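Local coordinates for protein putative phosphosugar isomerase (Clostridium difficile, PDB 3G68) that probably binds a phosphorylated sugar through its paired SIS domains and may act as a phosphosugar isomerase, although its true substrate and reaction remain unproven, at residues Y241-G249 with E268-L278; D218-A226 with P307-I318. All coordinates share one frame; numbering follows the deposited sequence.

Contact 1 of 2, residues Y241-G249 with E268-L278; sequences YEFEEFIHG and EPRVTKMIDVL
E244 and R270 meet end-on: NH1 and NH2 of R270 both donate to one oxygen, E244 OE1, NH2 at 2.9 Å and NH1 at 3.0 Å, with that oxygen lying in the guanidinium plane. The carboxylate is turned only 21° from this plane. R270 also donates to E268 at the start of its own segment: NE reaches E268 OE2 at 3.1 Å from above the carboxylate plane, and the backbone N uses the anti lone pair of the same oxygen, a capping bond ahead of helix 271-279; NH2 adds only a weak bond to E268 OE1. A glutamate from each segment thus shares a single arginine.

The carboxylates of E242 and E245 serve the other helix start. E242 OE1 takes the backbone N of E245 and E242 OE2 that of E244, while E245 OE2 accepts from E242 N, completing a capping box.

The F243 ring is clasped on both faces. CG of E268 sits over its centre, 3.6 Å from the centroid, with the carboxylate stacked nearly parallel; CE of selenomethionine M274 covers the opposite face toward the rim, a CH-pi contact. Bends at chi2 and chi3 (67° and 87°) curl M274 so that this methyl also meets F246 CD1 at 3.7 Å and CG1 of I247. SE lies obliquely to the F243 and F246 rings, a Met-aromatic contact with each. V271 and M274 continue onto strand 258-264, F243 and F246 onto strand 210-215. These are two neighbouring helices on one side of a parallel alpha/beta sheet, the layered build of a SIS domain.

Contact 2 of 2, residues D218-A226 with P307-I318; sequences DIYGDTLEA and PYYQTFNFIVPI
T311 OG1 donates a short hydrogen bond to D222 OD2, 2.5 Å, on the syn lone pair of that oxygen. Its place anti to the backbone N (chi1 -167°) brings the hydroxyl to the carboxylate, the two side chains crossing at about a right angle. Both ends of this pair also meet K151 NZ, salt-bridged to D222 OD1 and hydrogen-bonded to T311 OG1; Y147 OH is a further partner of D222 OD1. The buried carboxylate is therefore held at both oxygens.

Water carries the other polar links. One molecule donates to T311 O and, weakly, to D222 OD2, while accepting from I315 N at 3.0 Å. A second joins D218 OD2 to Q310 NE2, and a third donates to the carbonyl oxygens of D218 and P307. D218 OD2 is also salt-bridged to K267, and Q310 NE2 donates to P307 O within its own segment.

Apolar contacts fill in between. CD1 of I219 stands over one face of the F314 ring, 4.1 Å from the centroid and 13° off the normal, a CH-pi contact, while its CG2 lies against the Q310 amide. Further along, I315 CG2 wedges between CB of D222, at 3.7 Å, and CB of A226; the A226 methyl in turn meets I318 CG2 at 3.8 Å. P307 CB lies alongside the D218 carboxylate. This is the junction of the two halves of a double-SIS protein: helices 43-59 and 145-165, from the side of the first sheet, meet helix 220-234 and the irregular chain leading into helix 316-324.

Overall arrangement
After two N-terminal helices the chain builds the parallel sheet of strands 36-40 to 129-130 and the helices that follow, then enters a second sheet with strand 210-215. Helix 220-234 supplies the first half of contact 2. Strand 238-242 and helix 243-250 come next, and 268-278 returns to them after strand 258-264, closing the short loop of contact 1. Only at 307-318 does contact 2 close, so contact 1 is nested inside it. Their centres are about 17 Å apart, yet they touch where Y220 packs against E242 and E245. Contact 1 joins helices within the second half; contact 2 lies nearer the chain's centre, beside helices 43-59 and 145-165.

Contact 1 of 2, residues Y241-G249 with E268-L278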
loop_
_atom_site.group_PDB
_atom_site.type_symbol
_atom_site.label_atom_id
_atom_site.label_comp_id
_atom_site.label_asym_id
_atom_site.label_seq_id
_atom_site.Cartn_x
_atom_site.Cartn_y
_atom_site.Cartn_z
ATOM N N TYR B 241 12.953 3.834 58.308
ATOM C CA TYR B 241 12.150 4.831 59.029
ATOM C C TYR B 241 11.232 5.589 58.095
ATOM O O TYR B 241 11.606 5.877 56.950
ATOM C CB TYR B 241 13.069 5.920 59.615
ATOM C CG TYR B 241 14.134 5.399 60.549
ATOM C CD1 TYR B 241 15.360 4.960 60.045
ATOM C CD2 TYR B 241 13.922 5.317 61.902
ATOM C CE1 TYR B 241 16.352 4.478 60.874
ATOM C CE2 TYR B 241 14.925 4.813 62.763
ATOM C CZ TYR B 241 16.135 4.388 62.221
ATOM O OH TYR B 241 17.116 3.900 63.023
ATOM N N GLU B 242 10.037 5.933 58.581
ATOM C CA GLU B 242 9.186 6.892 57.849
ATOM C C GLU B 242 9.845 8.289 58.065
ATOM O O GLU B 242 10.538 8.519 59.067
ATOM C CB GLU B 242 7.716 6.778 58.303
ATOM C CG GLU B 242 6.704 7.790 57.682
ATOM C CD GLU B 242 6.717 9.146 58.360
ATOM O OE1 GLU B 242 7.030 9.198 59.560
ATOM O OE2 GLU B 242 6.444 10.169 57.702
ATOM N N PHE B 243 9.632 9.212 57.125
ATOM C CA PHE B 243 10.259 10.540 57.112
ATOM C C PHE B 243 10.101 11.344 58.406
ATOM O O PHE B 243 11.084 11.815 58.991
ATOM C CB PHE B 243 9.685 11.353 55.932
ATOM C CG PHE B 243 10.436 12.595 55.617
ATOM C CD1 PHE B 243 10.128 13.786 56.254
ATOM C CD2 PHE B 243 11.448 12.591 54.676
ATOM C CE1 PHE B 243 10.837 14.958 55.967
ATOM C CE2 PHE B 243 12.146 13.772 54.376
ATOM C CZ PHE B 243 11.832 14.948 55.035
ATOM N N GLU B 244 8.857 11.503 58.835
ATOM C CA GLU B 244 8.573 12.210 60.088
ATOM C C GLU B 244 9.226 11.586 61.313
ATOM O O GLU B 244 9.781 12.325 62.128
ATOM C CB GLU B 244 7.081 12.388 60.333
ATOM C CG GLU B 244 6.560 13.749 59.946
ATOM C CD GLU B 244 7.071 14.842 60.832
ATOM O OE1 GLU B 244 7.257 15.945 60.306
ATOM O OE2 GLU B 244 7.319 14.618 62.036
ATOM N N GLU B 245 9.153 10.261 61.443
ATOM C CA GLU B 245 9.744 9.594 62.603
ATOM C C GLU B 245 11.261 9.751 62.638
ATOM O O GLU B 245 11.843 9.880 63.720
ATOM C CB GLU B 245 9.343 8.120 62.742
ATOM C CG GLU B 245 9.840 7.188 61.664
ATOM C CD GLU B 245 9.943 5.727 62.082
ATOM O OE1 GLU B 245 10.534 5.438 63.154
ATOM O OE2 GLU B 245 9.492 4.871 61.285
ATOM N N PHE B 246 11.902 9.798 61.470
ATOM C CA PHE B 246 13.344 10.023 61.427
ATOM C C PHE B 246 13.679 11.383 62.062
ATOM O O PHE B 246 14.667 11.535 62.758
ATOM C CB PHE B 246 13.861 9.965 59.995
ATOM C CG PHE B 246 15.333 10.158 59.883
ATOM C CD1 PHE B 246 15.874 11.434 59.754
ATOM C CD2 PHE B 246 16.193 9.054 59.887
ATOM C CE1 PHE B 246 17.229 11.603 59.627
ATOM C CE2 PHE B 246 17.565 9.202 59.774
ATOM C CZ PHE B 246 18.096 10.479 59.628
ATOM N N ILE B 247 12.833 12.366 61.825
ATOM C CA ILE B 247 13.031 13.706 62.397
ATOM C C ILE B 247 12.966 13.658 63.923
ATOM O O ILE B 247 13.655 14.413 64.591
ATOM C CB ILE B 247 11.990 14.735 61.832
ATOM C CG1 ILE B 247 12.140 14.850 60.315
ATOM C CG2 ILE B 247 12.173 16.120 62.453
ATOM C CD1 ILE B 247 11.038 15.668 59.649
ATOM N N HIS B 248 12.160 12.757 64.474
ATOM C CA HIS B 248 12.039 12.622 65.922
ATOM C C HIS B 248 13.205 11.834 66.559
ATOM O O HIS B 248 13.005 10.753 67.117
ATOM C CB HIS B 248 10.677 12.036 66.281
ATOM C CG HIS B 248 9.560 13.025 66.163
ATOM N ND1 HIS B 248 9.058 13.705 67.252
ATOM C CD2 HIS B 248 8.870 13.471 65.087
ATOM C CE1 HIS B 248 8.096 14.515 66.851
ATOM N NE2 HIS B 248 7.959 14.391 65.545
ATOM N N GLY B 249 14.414 12.385 66.401
ATOM C CA GLY B 249 15.607 11.943 67.105
ATOM C C GLY B 249 16.639 11.107 66.394
ATOM O O GLY B 249 17.763 10.998 66.898
ATOM N N GLU B 268 6.715 14.717 49.633
ATOM C CA GLU B 268 7.315 15.377 50.791
ATOM C C GLU B 268 8.166 16.576 50.382
ATOM O O GLU B 268 9.307 16.405 49.965
ATOM C CB GLU B 268 8.150 14.367 51.583
ATOM C CG GLU B 268 8.865 14.969 52.796
ATOM C CD GLU B 268 7.915 15.711 53.721
ATOM O OE1 GLU B 268 7.122 15.040 54.420
ATOM O OE2 GLU B 268 7.964 16.960 53.741
ATOM N N PRO B 269 7.634 17.807 50.546
ATOM C CA PRO B 269 8.418 18.961 50.100
ATOM C C PRO B 269 9.729 19.206 50.854
ATOM O O PRO B 269 10.610 19.848 50.302
ATOM C CB PRO B 269 7.443 20.132 50.244
ATOM C CG PRO B 269 6.478 19.691 51.249
ATOM C CD PRO B 269 6.323 18.218 51.073
ATOM N N ARG B 270 9.867 18.673 52.070
ATOM C CA ARG B 270 11.101 18.821 52.844
ATOM C C ARG B 270 12.264 17.876 52.436
ATOM O O ARG B 270 13.342 17.985 52.999
ATOM C CB ARG B 270 10.791 18.681 54.333
ATOM C CG ARG B 270 9.886 19.797 54.887
ATOM C CD ARG B 270 9.532 19.521 56.369
ATOM N NE ARG B 270 8.678 18.337 56.458
ATOM C CZ ARG B 270 8.357 17.685 57.576
ATOM N NH1 ARG B 270 8.793 18.079 58.763
ATOM N NH2 ARG B 270 7.576 16.608 57.477
ATOM N N VAL B 271 12.075 16.997 51.445
ATOM C CA VAL B 271 13.132 16.046 51.055
ATOM C C VAL B 271 14.425 16.722 50.627
ATOM O O VAL B 271 15.502 16.263 50.995
ATOM C CB VAL B 271 12.685 15.032 49.956
ATOM C CG1 VAL B 271 13.857 14.221 49.471
ATOM C CG2 VAL B 271 11.641 14.098 50.501
ATOM N N THR B 272 14.337 17.809 49.867
ATOM C CA THR B 272 15.548 18.520 49.430
ATOM C C THR B 272 16.337 19.016 50.620
ATOM O O THR B 272 17.560 18.852 50.649
ATOM C CB THR B 272 15.230 19.714 48.526
ATOM O OG1 THR B 272 14.505 19.237 47.397
ATOM C CG2 THR B 272 16.520 20.403 48.058
ATOM N N LYS B 273 15.649 19.639 51.586
ATOM C CA LYS B 273 16.304 20.110 52.816
ATOM C C LYS B 273 16.887 18.948 53.637
ATOM O O LYS B 273 17.966 19.081 54.203
ATOM C CB LYS B 273 15.348 20.962 53.691
ATOM C CG LYS B 273 14.928 22.293 53.042
ATOM C CD LYS B 273 13.923 23.091 53.881
HETATM N N MSE B 274 16.171 17.825 53.708
HETATM C CA MSE B 274 16.663 16.640 54.420
HETATM C C MSE B 274 18.004 16.207 53.789
HETATM O O MSE B 274 18.996 16.019 54.501
HETATM C CB MSE B 274 15.645 15.487 54.354
HETATM C CG MSE B 274 16.100 14.175 55.011
HETATM SE SE MSE B 274 16.286 14.350 56.925
HETATM C CE MSE B 274 14.389 13.923 57.522
ATOM N N ILE B 275 18.017 16.065 52.459
ATOM C CA ILE B 275 19.203 15.625 51.718
ATOM C C ILE B 275 20.371 16.588 51.955
ATOM O O ILE B 275 21.498 16.161 52.203
ATOM C CB ILE B 275 18.918 15.437 50.200
ATOM C CG1 ILE B 275 17.950 14.247 49.996
ATOM C CG2 ILE B 275 20.228 15.197 49.445
ATOM C CD1 ILE B 275 17.330 14.135 48.598
ATOM N N ASP B 276 20.095 17.879 51.887
ATOM C CA ASP B 276 21.132 18.887 52.099
ATOM C C ASP B 276 21.718 18.820 53.506
ATOM O O ASP B 276 22.941 18.832 53.648
ATOM C CB ASP B 276 20.609 20.300 51.765
ATOM C CG ASP B 276 20.278 20.476 50.255
ATOM O OD1 ASP B 276 20.570 19.558 49.426
ATOM O OD2 ASP B 276 19.716 21.545 49.894
ATOM N N VAL B 277 20.873 18.732 54.533
ATOM C CA VAL B 277 21.376 18.650 55.917
ATOM C C VAL B 277 22.207 17.382 56.105
ATOM O O VAL B 277 23.365 17.429 56.588
ATOM C CB VAL B 277 20.251 18.727 56.970
ATOM C CG1 VAL B 277 20.798 18.516 58.392
ATOM C CG2 VAL B 277 19.520 20.070 56.840
ATOM N N LEU B 278 21.657 16.247 55.676
ATOM C CA LEU B 278 22.395 14.989 55.861
ATOM C C LEU B 278 23.681 14.929 55.055
ATOM O O LEU B 278 24.651 14.312 55.500
ATOM C CB LEU B 278 21.519 13.781 55.510
ATOM C CG LEU B 278 20.298 13.574 56.385
ATOM C CD1 LEU B 278 19.401 12.471 55.812
ATOM C CD2 LEU B 278 20.756 13.279 57.812
#

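Contact 2 of 2, residues D218-A226 with P307-I318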
loop_
_atom_site.group_PDB
_atom_site.type_symbol
_atom_site.label_atom_id
_atom_site.label_comp_id
_atom_site.label_asym_id
_atom_site.label_seq_id
_atom_site.Cartn_x
_atom_site.Cartn_y
_atom_site.Cartn_z
ATOM N N ASP B 218 3.473 6.136 52.555
ATOM C CA ASP B 218 2.828 5.312 51.523
ATOM C C ASP B 218 3.618 4.045 51.196
ATOM O O ASP B 218 3.022 3.071 50.711
ATOM C CB ASP B 218 2.584 6.105 50.224
ATOM C CG ASP B 218 1.573 7.213 50.384
ATOM O OD1 ASP B 218 0.744 7.159 51.328
ATOM O OD2 ASP B 218 1.603 8.123 49.540
ATOM N N ILE B 219 4.930 4.066 51.480
ATOM C CA ILE B 219 5.806 2.926 51.276
ATOM C C ILE B 219 6.496 2.497 52.592
ATOM O O ILE B 219 7.561 1.912 52.586
ATOM C CB ILE B 219 6.801 3.158 50.094
ATOM C CG1 ILE B 219 7.585 4.452 50.269
ATOM C CG2 ILE B 219 6.002 3.085 48.748
ATOM C CD1 ILE B 219 8.852 4.598 49.313
ATOM N N TYR B 220 5.838 2.727 53.727
ATOM C CA TYR B 220 6.427 2.347 55.015
ATOM C C TYR B 220 6.737 0.827 55.122
ATOM O O TYR B 220 7.825 0.445 55.502
ATOM C CB TYR B 220 5.524 2.836 56.166
ATOM C CG TYR B 220 6.080 2.512 57.527
ATOM C CD1 TYR B 220 7.329 2.969 57.905
ATOM C CD2 TYR B 220 5.354 1.728 58.425
ATOM C CE1 TYR B 220 7.842 2.669 59.155
ATOM C CE2 TYR B 220 5.858 1.400 59.661
ATOM C CZ TYR B 220 7.094 1.874 60.029
ATOM O OH TYR B 220 7.591 1.541 61.259
ATOM N N GLY B 221 5.813 -0.019 54.712
ATOM C CA GLY B 221 6.046 -1.477 54.738
ATOM C C GLY B 221 7.249 -1.839 53.868
ATOM O O GLY B 221 8.121 -2.596 54.300
ATOM N N ASP B 222 7.286 -1.306 52.644
ATOM C CA ASP B 222 8.447 -1.531 51.739
ATOM C C ASP B 222 9.760 -1.014 52.317
ATOM O O ASP B 222 10.806 -1.608 52.069
ATOM C CB ASP B 222 8.221 -0.887 50.371
ATOM C CG ASP B 222 7.156 -1.606 49.545
ATOM O OD1 ASP B 222 6.937 -2.838 49.743
ATOM O OD2 ASP B 222 6.581 -0.928 48.663
ATOM N N THR B 223 9.715 0.070 53.079
ATOM C CA THR B 223 10.916 0.653 53.736
ATOM C C THR B 223 11.455 -0.307 54.776
ATOM O O THR B 223 12.634 -0.567 54.818
ATOM C CB THR B 223 10.596 2.037 54.328
ATOM O OG1 THR B 223 10.136 2.871 53.247
ATOM C CG2 THR B 223 11.823 2.680 54.998
ATOM N N LEU B 224 10.564 -0.864 55.596
ATOM C CA LEU B 224 10.919 -1.879 56.582
ATOM C C LEU B 224 11.466 -3.160 55.925
ATOM O O LEU B 224 12.426 -3.763 56.410
ATOM C CB LEU B 224 9.698 -2.221 57.425
ATOM C CG LEU B 224 9.136 -1.124 58.303
ATOM C CD1 LEU B 224 7.874 -1.680 59.063
ATOM C CD2 LEU B 224 10.226 -0.654 59.293
ATOM N N GLU B 225 10.870 -3.558 54.815
ATOM C CA GLU B 225 11.309 -4.772 54.092
ATOM C C GLU B 225 12.684 -4.580 53.479
ATOM O O GLU B 225 13.535 -5.461 53.590
ATOM C CB GLU B 225 10.295 -5.175 53.020
ATOM C CG GLU B 225 10.730 -6.301 52.103
ATOM C CD GLU B 225 11.051 -7.607 52.807
ATOM O OE1 GLU B 225 10.709 -7.764 54.006
ATOM O OE2 GLU B 225 11.612 -8.492 52.109
ATOM N N ALA B 226 12.896 -3.421 52.869
ATOM C CA ALA B 226 14.196 -3.073 52.280
ATOM C C ALA B 226 15.295 -3.108 53.341
ATOM O O ALA B 226 16.370 -3.650 53.126
ATOM C CB ALA B 226 14.120 -1.683 51.612
ATOM N N PRO B 307 -0.079 6.125 44.785
ATOM C CA PRO B 307 0.537 5.862 46.085
ATOM C C PRO B 307 0.503 4.414 46.546
ATOM O O PRO B 307 1.234 4.066 47.469
ATOM C CB PRO B 307 -0.268 6.743 47.044
ATOM C CG PRO B 307 -1.556 6.927 46.380
ATOM C CD PRO B 307 -1.301 6.948 44.926
ATOM N N TYR B 308 -0.336 3.597 45.921
ATOM C CA TYR B 308 -0.463 2.206 46.263
ATOM C C TYR B 308 0.335 1.324 45.308
ATOM O O TYR B 308 1.098 0.472 45.751
ATOM C CB TYR B 308 -1.920 1.778 46.243
ATOM C CG TYR B 308 -2.827 2.673 47.064
ATOM C CD1 TYR B 308 -2.698 2.727 48.447
ATOM C CD2 TYR B 308 -3.828 3.449 46.452
ATOM C CE1 TYR B 308 -3.516 3.538 49.213
ATOM C CE2 TYR B 308 -4.654 4.279 47.218
ATOM C CZ TYR B 308 -4.502 4.301 48.603
ATOM O OH TYR B 308 -5.311 5.096 49.391
ATOM N N TYR B 309 0.195 1.548 44.009
ATOM C CA TYR B 309 0.834 0.637 43.026
ATOM C C TYR B 309 2.332 0.832 42.808
ATOM O O TYR B 309 3.011 -0.061 42.262
ATOM C CB TYR B 309 0.044 0.590 41.688
ATOM C CG TYR B 309 -1.432 0.271 41.892
ATOM C CD1 TYR B 309 -1.840 -0.735 42.767
ATOM C CD2 TYR B 309 -2.424 0.993 41.216
ATOM C CE1 TYR B 309 -3.207 -1.011 42.971
ATOM C CE2 TYR B 309 -3.755 0.702 41.393
ATOM C CZ TYR B 309 -4.146 -0.285 42.277
ATOM O OH TYR B 309 -5.478 -0.558 42.474
ATOM N N GLN B 310 2.858 1.956 43.272
ATOM C CA GLN B 310 4.314 2.199 43.267
ATOM C C GLN B 310 5.048 1.132 44.056
ATOM O O GLN B 310 6.261 0.973 43.887
ATOM C CB GLN B 310 4.648 3.592 43.832
ATOM C CG GLN B 310 4.300 3.758 45.323
ATOM C CD GLN B 310 4.631 5.143 45.880
ATOM O OE1 GLN B 310 5.468 5.868 45.358
ATOM N NE2 GLN B 310 3.954 5.503 46.945
ATOM N N THR B 311 4.343 0.427 44.939
ATOM C CA THR B 311 4.928 -0.656 45.717
ATOM C C THR B 311 5.555 -1.744 44.817
ATOM O O THR B 311 6.435 -2.452 45.230
ATOM C CB THR B 311 3.909 -1.290 46.711
ATOM O OG1 THR B 311 4.606 -2.128 47.649
ATOM C CG2 THR B 311 2.841 -2.102 45.965
ATOM N N PHE B 312 5.094 -1.883 43.589
ATOM C CA PHE B 312 5.668 -2.894 42.685
ATOM C C PHE B 312 6.951 -2.500 42.000
ATOM O O PHE B 312 7.458 -3.276 41.195
ATOM C CB PHE B 312 4.621 -3.355 41.671
ATOM C CG PHE B 312 3.468 -3.975 42.326
ATOM C CD1 PHE B 312 3.644 -5.151 43.065
ATOM C CD2 PHE B 312 2.214 -3.366 42.311
ATOM C CE1 PHE B 312 2.553 -5.721 43.746
ATOM C CE2 PHE B 312 1.140 -3.950 42.975
ATOM C CZ PHE B 312 1.317 -5.126 43.689
ATOM N N ASN B 313 7.440 -1.286 42.266
ATOM C CA ASN B 313 8.700 -0.841 41.709
ATOM C C ASN B 313 9.707 -0.242 42.672
ATOM O O ASN B 313 10.889 -0.350 42.410
ATOM C CB ASN B 313 8.451 0.273 40.685
ATOM C CG ASN B 313 7.551 -0.135 39.520
ATOM O OD1 ASN B 313 6.928 0.736 38.932
ATOM N ND2 ASN B 313 7.504 -1.425 39.163
ATOM N N PHE B 314 9.269 0.393 43.763
ATOM C CA PHE B 314 10.184 1.271 44.521
ATOM C C PHE B 314 11.445 0.658 45.114
ATOM O O PHE B 314 12.521 1.266 45.025
ATOM C CB PHE B 314 9.470 2.080 45.616
ATOM C CG PHE B 314 9.743 3.535 45.518
ATOM C CD1 PHE B 314 11.023 4.027 45.693
ATOM C CD2 PHE B 314 8.713 4.419 45.178
ATOM C CE1 PHE B 314 11.277 5.412 45.571
ATOM C CE2 PHE B 314 8.957 5.758 45.024
ATOM C CZ PHE B 314 10.245 6.255 45.211
ATOM N N ILE B 315 11.335 -0.529 45.700
ATOM C CA ILE B 315 12.480 -1.130 46.364
ATOM C C ILE B 315 13.294 -2.101 45.503
ATOM O O ILE B 315 14.262 -2.687 45.988
ATOM C CB ILE B 315 12.140 -1.735 47.753
ATOM C CG1 ILE B 315 11.215 -2.933 47.676
ATOM C CG2 ILE B 315 11.532 -0.686 48.675
ATOM C CD1 ILE B 315 11.148 -3.666 49.035
ATOM N N VAL B 316 12.929 -2.248 44.226
ATOM C CA VAL B 316 13.731 -3.069 43.279
ATOM C C VAL B 316 15.239 -2.766 43.399
ATOM O O VAL B 316 16.033 -3.703 43.516
ATOM C CB VAL B 316 13.217 -2.934 41.814
ATOM C CG1 VAL B 316 14.180 -3.546 40.791
ATOM C CG2 VAL B 316 11.895 -3.606 41.694
ATOM N N PRO B 317 15.641 -1.475 43.349
ATOM C CA PRO B 317 17.073 -1.146 43.501
ATOM C C PRO B 317 17.737 -1.654 44.761
ATOM O O PRO B 317 18.888 -2.078 44.719
ATOM C CB PRO B 317 17.100 0.386 43.449
ATOM C CG PRO B 317 15.690 0.806 43.466
ATOM C CD PRO B 317 14.871 -0.274 42.972
ATOM N N ILE B 318 17.007 -1.625 45.876
ATOM C CA ILE B 318 17.551 -2.035 47.149
ATOM C C ILE B 318 17.676 -3.561 47.157
ATOM O O ILE B 318 18.699 -4.077 47.584
ATOM C CB ILE B 318 16.701 -1.559 48.372
ATOM C CG1 ILE B 318 16.558 -0.037 48.380
ATOM C CG2 ILE B 318 17.388 -1.999 49.656
ATOM C CD1 ILE B 318 17.858 0.660 48.459
HETATM O O HOH W 1 3.774 8.395 47.995
HETATM O O HOH W 2 0.276 2.946 50.258
HETATM O O HOH W 3 8.528 -0.942 46.578
#